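Local coordinates for protein sortase B (Streptococcus pyogenes, PDB 3PSQ) that acts as a class B sortase in pilus assembly, probably as a cysteine transpeptidase that joins proteins at the cell surface, at residues D27-I32 and K63-E68; P107-K112 and I133-C138. One frame throughout, in Å; residues are numbered along the deposited sequence.

Contact 1. Residues D27-I32 and K63-E68; sequences DDLLAI and KSVEGE
Ser64 OG is held by two bonds within its loop: it donates to OE1 of Glu66, a residue that packs on the helix, at 3.1 Å, and accepts a bond from the backbone N-H of Glu68 (N to OG 3.2 Å). The carboxylate receives the hydroxyl on its anti lone pair, the one away from its other oxygen. With CG beside its backbone N (chi1 -64°), Glu66 sets that methylene against CD2 of Leu29 at 4.0 Å; the bend at chi2 (86°) then brings the carboxylate round to the serine. The other methyl of Leu29, CD1, meets CG2 of Val65 at 4.0 Å, the two side chains crossing obliquely. Nearer the helix end, CG2 of Ile32 lies 3.7 Å from the carbonyl O of Glu66. No hydrogen bond joins the two segments, but Asn33, just past the helix, donates from ND2 to the O of Val65. Pro50 of strand 48-53 touches both Leu29 and Val65, which joins the contact to the sheet. The loop is a type I turn with a G1 bulge (Gly67 N bonds Ser64 O, Gly67 has positive phi, Ser64 N bonds Glu68 O), beside the N-terminal helix characteristic of class B sortases.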
loop_
_atom_site.group_PDB
_atom_site.type_symbol
_atom_site.label_atom_id
_atom_site.label_comp_id
_atom_site.label_asym_id
_atom_site.label_seq_id
_atom_site.Cartn_x
_atom_site.Cartn_y
_atom_site.Cartn_z
ATOM N N ASP A 27 -13.186 13.997 -6.136
ATOM C CA ASP A 27 -13.657 14.350 -7.465
ATOM C C ASP A 27 -12.796 15.429 -8.088
ATOM O O ASP A 27 -12.412 15.325 -9.241
ATOM C CB ASP A 27 -15.116 14.813 -7.417
ATOM C CG ASP A 27 -16.080 13.660 -7.168
ATOM O OD1 ASP A 27 -16.007 12.649 -7.907
ATOM O OD2 ASP A 27 -16.897 13.761 -6.223
ATOM N N ASP A 28 -12.485 16.457 -7.320
ATOM C CA ASP A 28 -11.680 17.559 -7.828
ATOM C C ASP A 28 -10.270 17.128 -8.196
ATOM O O ASP A 28 -9.778 17.511 -9.233
ATOM C CB ASP A 28 -11.599 18.685 -6.805
ATOM C CG ASP A 28 -12.794 19.604 -6.854
ATOM O OD1 ASP A 28 -13.718 19.363 -7.665
ATOM O OD2 ASP A 28 -12.801 20.581 -6.059
ATOM N N LEU A 29 -9.613 16.351 -7.342
ATOM C CA LEU A 29 -8.313 15.791 -7.700
ATOM C C LEU A 29 -8.391 14.987 -8.964
ATOM O O LEU A 29 -7.533 15.104 -9.839
ATOM C CB LEU A 29 -7.712 14.943 -6.568
ATOM C CG LEU A 29 -7.314 15.825 -5.406
ATOM C CD1 LEU A 29 -6.808 15.060 -4.223
ATOM C CD2 LEU A 29 -6.290 16.847 -5.902
ATOM N N LEU A 30 -9.435 14.177 -9.076
ATOM C CA LEU A 30 -9.621 13.320 -10.230
ATOM C C LEU A 30 -9.709 14.156 -11.480
ATOM O O LEU A 30 -9.226 13.758 -12.541
ATOM C CB LEU A 30 -10.895 12.499 -10.071
ATOM C CG LEU A 30 -10.750 11.264 -9.182
ATOM C CD1 LEU A 30 -12.103 10.670 -8.757
ATOM C CD2 LEU A 30 -9.880 10.247 -9.881
ATOM N N ALA A 31 -10.321 15.322 -11.338
ATOM C CA ALA A 31 -10.570 16.242 -12.440
ATOM C C ALA A 31 -9.294 16.986 -12.856
ATOM O O ALA A 31 -9.180 17.489 -13.979
ATOM C CB ALA A 31 -11.624 17.246 -12.008
ATOM N N ILE A 32 -8.347 17.053 -11.927
ATOM C CA ILE A 32 -7.145 17.898 -12.028
ATOM C C ILE A 32 -5.950 17.097 -12.564
ATOM O O ILE A 32 -5.112 17.630 -13.275
ATOM C CB ILE A 32 -6.862 18.530 -10.614
ATOM C CG1 ILE A 32 -7.811 19.701 -10.401
ATOM C CG2 ILE A 32 -5.446 18.998 -10.411
ATOM C CD1 ILE A 32 -8.009 20.461 -11.693
ATOM N N LYS A 63 6.591 15.157 -6.582
ATOM C CA LYS A 63 5.380 15.618 -7.237
ATOM C C LYS A 63 4.166 15.399 -6.339
ATOM O O LYS A 63 4.015 14.342 -5.730
ATOM C CB LYS A 63 5.221 14.861 -8.554
ATOM C CG LYS A 63 4.143 15.391 -9.472
ATOM C CD LYS A 63 4.368 14.623 -10.764
ATOM C CE LYS A 63 3.417 14.981 -11.841
ATOM N NZ LYS A 63 3.655 14.022 -12.978
ATOM N N SER A 64 3.281 16.381 -6.278
ATOM C CA SER A 64 2.060 16.281 -5.457
ATOM C C SER A 64 0.910 15.612 -6.208
ATOM O O SER A 64 0.933 15.490 -7.437
ATOM C CB SER A 64 1.601 17.689 -5.093
ATOM O OG SER A 64 1.211 18.344 -6.283
ATOM N N VAL A 65 -0.135 15.238 -5.479
ATOM C CA VAL A 65 -1.338 14.696 -6.102
ATOM C C VAL A 65 -1.940 15.643 -7.123
ATOM O O VAL A 65 -2.535 15.186 -8.089
ATOM C CB VAL A 65 -2.392 14.211 -5.082
ATOM C CG1 VAL A 65 -1.826 13.085 -4.292
ATOM C CG2 VAL A 65 -2.844 15.343 -4.125
ATOM N N GLU A 66 -1.756 16.950 -6.958
ATOM C CA GLU A 66 -2.283 17.888 -7.957
ATOM C C GLU A 66 -1.419 17.897 -9.214
ATOM O O GLU A 66 -1.825 18.461 -10.213
ATOM C CB GLU A 66 -2.388 19.339 -7.428
ATOM C CG GLU A 66 -3.350 19.571 -6.295
ATOM C CD GLU A 66 -2.706 19.296 -4.936
ATOM O OE1 GLU A 66 -1.522 18.918 -4.872
ATOM O OE2 GLU A 66 -3.393 19.454 -3.906
ATOM N N GLY A 67 -0.236 17.290 -9.173
ATOM C CA GLY A 67 0.614 17.237 -10.350
ATOM C C GLY A 67 1.685 18.308 -10.415
ATOM O O GLY A 67 2.252 18.565 -11.487
ATOM N N GLU A 68 1.979 18.950 -9.279
ATOM C CA GLU A 68 2.995 19.986 -9.285
ATOM C C GLU A 68 4.205 19.566 -8.489
ATOM O O GLU A 68 4.188 18.563 -7.764
ATOM C CB GLU A 68 2.448 21.296 -8.701
ATOM C CG GLU A 68 1.464 22.038 -9.608
ATOM C CD GLU A 68 1.126 23.411 -9.055
ATOM O OE1 GLU A 68 0.910 23.513 -7.824
ATOM O OE2 GLU A 68 1.095 24.402 -9.836
#

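Contact 2. Residues P107-K112 and I133-C138; sequences PNFRKK and INIFAC. With EDO (1,2-ethanediol), chain C.
Ile135 and Cys138 both point toward Phe109 although they are three residues apart, a spacing that in a regular strand would put them on opposite faces. A classic beta bulge, with Phe136 and Ala137 both facing Ile202 of the adjacent strand, shifts the alternation and brings the two side chains to the same side. Cys138 packs tightly on the backbone of the 3-10 segment: its CB is 3.3 Å from the carbonyl O of Phe109. With SG anti to its own backbone N (chi1 -174°), the sulfur sits alongside the same peptide group, 3.5 Å from the C of Phe109, and also meets the Phe109 CB at 3.7 Å. The ring extends on to Ile135, whose CD1 comes obliquely to CE1 at 3.7 Å, the two side chains crossing at about a right angle. Arg110 adds its methylene CG, 3.9 Å from Cys138 SG, while NH1 of its guanidinium forms a salt bridge with Glu191 OE1. At the far end, Lys112 N gives a straight hydrogen bond (3.0 Å, 180°) to O1 of a 1,2-ethanediol, probably from the crystallisation liquor, which also takes Ser113 N at the start of helix 112-117. Phe114 of that helix meets the Phe109 ring edge-to-face, and Val201 touches both Phe109 and Ile135, so the Phe109 side chain sits between helix 112-117 and strands 130-142 and 197-205.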
loop_
_atom_site.group_PDB
_atom_site.type_symbol
_atom_site.label_atom_id
_atom_site.label_comp_id
_atom_site.label_asym_id
_atom_site.label_seq_id
_atom_site.Cartn_x
_atom_site.Cartn_y
_atom_site.Cartn_z
ATOM N N PRO A 107 4.422 1.791 11.180
ATOM C CA PRO A 107 5.113 0.951 12.150
ATOM C C PRO A 107 4.293 0.642 13.429
ATOM O O PRO A 107 4.728 -0.169 14.243
ATOM C CB PRO A 107 6.375 1.761 12.506
ATOM C CG PRO A 107 6.564 2.668 11.391
ATOM C CD PRO A 107 5.204 2.987 10.829
ATOM N N ASN A 108 3.156 1.298 13.616
ATOM C CA ASN A 108 2.282 0.916 14.738
ATOM C C ASN A 108 1.810 -0.523 14.579
ATOM O O ASN A 108 1.496 -1.183 15.553
ATOM C CB ASN A 108 1.069 1.851 14.859
ATOM C CG ASN A 108 1.475 3.268 15.270
ATOM O OD1 ASN A 108 2.549 3.465 15.825
ATOM N ND2 ASN A 108 0.629 4.249 14.976
ATOM N N PHE A 109 1.769 -1.007 13.340
ATOM C CA PHE A 109 1.351 -2.376 13.078
ATOM C C PHE A 109 2.338 -3.432 13.554
ATOM O O PHE A 109 2.040 -4.623 13.510
ATOM C CB PHE A 109 1.020 -2.557 11.606
ATOM C CG PHE A 109 -0.269 -1.913 11.207
ATOM C CD1 PHE A 109 -1.482 -2.523 11.495
ATOM C CD2 PHE A 109 -0.279 -0.695 10.564
ATOM C CE1 PHE A 109 -2.701 -1.919 11.128
ATOM C CE2 PHE A 109 -1.464 -0.108 10.198
ATOM C CZ PHE A 109 -2.689 -0.723 10.471
ATOM N N ARG A 110 3.513 -2.990 13.998
ATOM C CA ARG A 110 4.499 -3.864 14.628
ATOM C C ARG A 110 4.053 -4.228 16.042
ATOM O O ARG A 110 4.502 -5.237 16.594
ATOM C CB ARG A 110 5.875 -3.189 14.691
ATOM C CG ARG A 110 6.486 -2.817 13.315
ATOM C CD ARG A 110 7.773 -1.952 13.432
ATOM N NE ARG A 110 8.852 -2.803 13.897
ATOM C CZ ARG A 110 9.717 -3.422 13.095
ATOM N NH1 ARG A 110 9.675 -3.237 11.779
ATOM N NH2 ARG A 110 10.640 -4.222 13.610
ATOM N N LYS A 111 3.205 -3.393 16.639
ATOM C CA LYS A 111 2.778 -3.584 18.023
ATOM C C LYS A 111 1.605 -4.560 18.095
ATOM O O LYS A 111 0.573 -4.370 17.419
ATOM C CB LYS A 111 2.373 -2.250 18.663
ATOM C CG LYS A 111 3.476 -1.195 18.772
ATOM C CD LYS A 111 2.797 0.202 18.982
ATOM C CE LYS A 111 3.771 1.370 19.282
ATOM N NZ LYS A 111 3.132 2.370 20.256
ATOM N N LYS A 112 1.758 -5.598 18.923
ATOM C CA LYS A 112 0.712 -6.635 19.075
ATOM C C LYS A 112 -0.680 -6.062 19.304
ATOM O O LYS A 112 -1.601 -6.332 18.540
ATOM C CB LYS A 112 1.053 -7.631 20.200
ATOM C CG LYS A 112 0.122 -8.857 20.234
ATOM C CD LYS A 112 0.518 -9.838 21.351
ATOM C CE LYS A 112 -0.418 -11.073 21.372
ATOM N NZ LYS A 112 -0.323 -11.892 22.643
ATOM N N ILE A 133 -10.185 -4.308 2.753
ATOM C CA ILE A 133 -9.040 -5.178 2.751
ATOM C C ILE A 133 -8.842 -5.663 4.157
ATOM O O ILE A 133 -8.832 -4.850 5.067
ATOM C CB ILE A 133 -7.770 -4.406 2.268
ATOM C CG1 ILE A 133 -7.920 -3.987 0.808
ATOM C CG2 ILE A 133 -6.549 -5.230 2.437
ATOM C CD1 ILE A 133 -8.635 -2.659 0.592
ATOM N N ASN A 134 -8.681 -6.975 4.337
ATOM C CA ASN A 134 -8.447 -7.564 5.657
ATOM C C ASN A 134 -6.927 -7.728 5.927
ATOM O O ASN A 134 -6.261 -8.523 5.257
ATOM C CB ASN A 134 -9.121 -8.962 5.743
ATOM C CG ASN A 134 -10.625 -8.924 5.469
ATOM O OD1 ASN A 134 -11.374 -8.242 6.173
ATOM N ND2 ASN A 134 -11.070 -9.658 4.451
ATOM N N ILE A 135 -6.390 -7.016 6.910
ATOM C CA ILE A 135 -4.951 -7.037 7.182
ATOM C C ILE A 135 -4.517 -8.357 7.814
ATOM O O ILE A 135 -5.148 -8.823 8.769
ATOM C CB ILE A 135 -4.540 -5.850 8.128
ATOM C CG1 ILE A 135 -4.982 -4.503 7.527
ATOM C CG2 ILE A 135 -3.037 -5.910 8.474
ATOM C CD1 ILE A 135 -4.843 -3.312 8.469
ATOM N N PHE A 136 -3.446 -8.970 7.322
ATOM C CA PHE A 136 -2.986 -10.199 7.969
ATOM C C PHE A 136 -1.511 -10.213 8.341
ATOM O O PHE A 136 -1.093 -11.109 9.039
ATOM C CB PHE A 136 -3.334 -11.454 7.151
ATOM C CG PHE A 136 -2.640 -11.538 5.822
ATOM C CD1 PHE A 136 -1.392 -12.127 5.713
ATOM C CD2 PHE A 136 -3.242 -11.033 4.684
ATOM C CE1 PHE A 136 -0.740 -12.197 4.479
ATOM C CE2 PHE A 136 -2.607 -11.107 3.436
ATOM C CZ PHE A 136 -1.368 -11.690 3.334
ATOM N N ALA A 137 -0.716 -9.237 7.899
ATOM C CA ALA A 137 0.711 -9.230 8.253
ATOM C C ALA A 137 1.320 -7.837 8.298
ATOM O O ALA A 137 0.961 -6.961 7.511
ATOM C CB ALA A 137 1.510 -10.109 7.288
ATOM N N CYS A 138 2.255 -7.660 9.229
ATOM C CA CYS A 138 3.175 -6.535 9.228
ATOM C C CYS A 138 4.570 -7.086 9.025
ATOM O O CYS A 138 5.039 -7.903 9.822
ATOM C CB CYS A 138 3.122 -5.836 10.581
ATOM S SG CYS A 138 4.092 -4.328 10.644
HETATM C C1 EDO C . 3.760 -5.708 21.847
HETATM O O1 EDO C . 4.277 -5.844 20.512
HETATM C C2 EDO C . 2.928 -4.423 22.010
HETATM O O2 EDO C . 1.528 -4.756 22.057
#

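The two contacts share no helix or strand and lie on opposite sides of the chain's centre, their own centres about 29 Å apart. Contact 1 is peripheral and only partly buried: it sets a loop beside the N-terminal helix, and the serine's bonds stay within the loop while methyl and methylene groups meet across the contact. Contact 2 is buried, joining a 3-10 segment to a long strand through an aromatic ring, an isoleucine and a thiol. Neither has a hydrogen bond between its segments. The side chain of Val65 in contact 1 is about 11 Å from a bound zinc ion; in contact 2 that of Arg110 is about 9 Å from Arg198's, the predicted transition-state stabiliser.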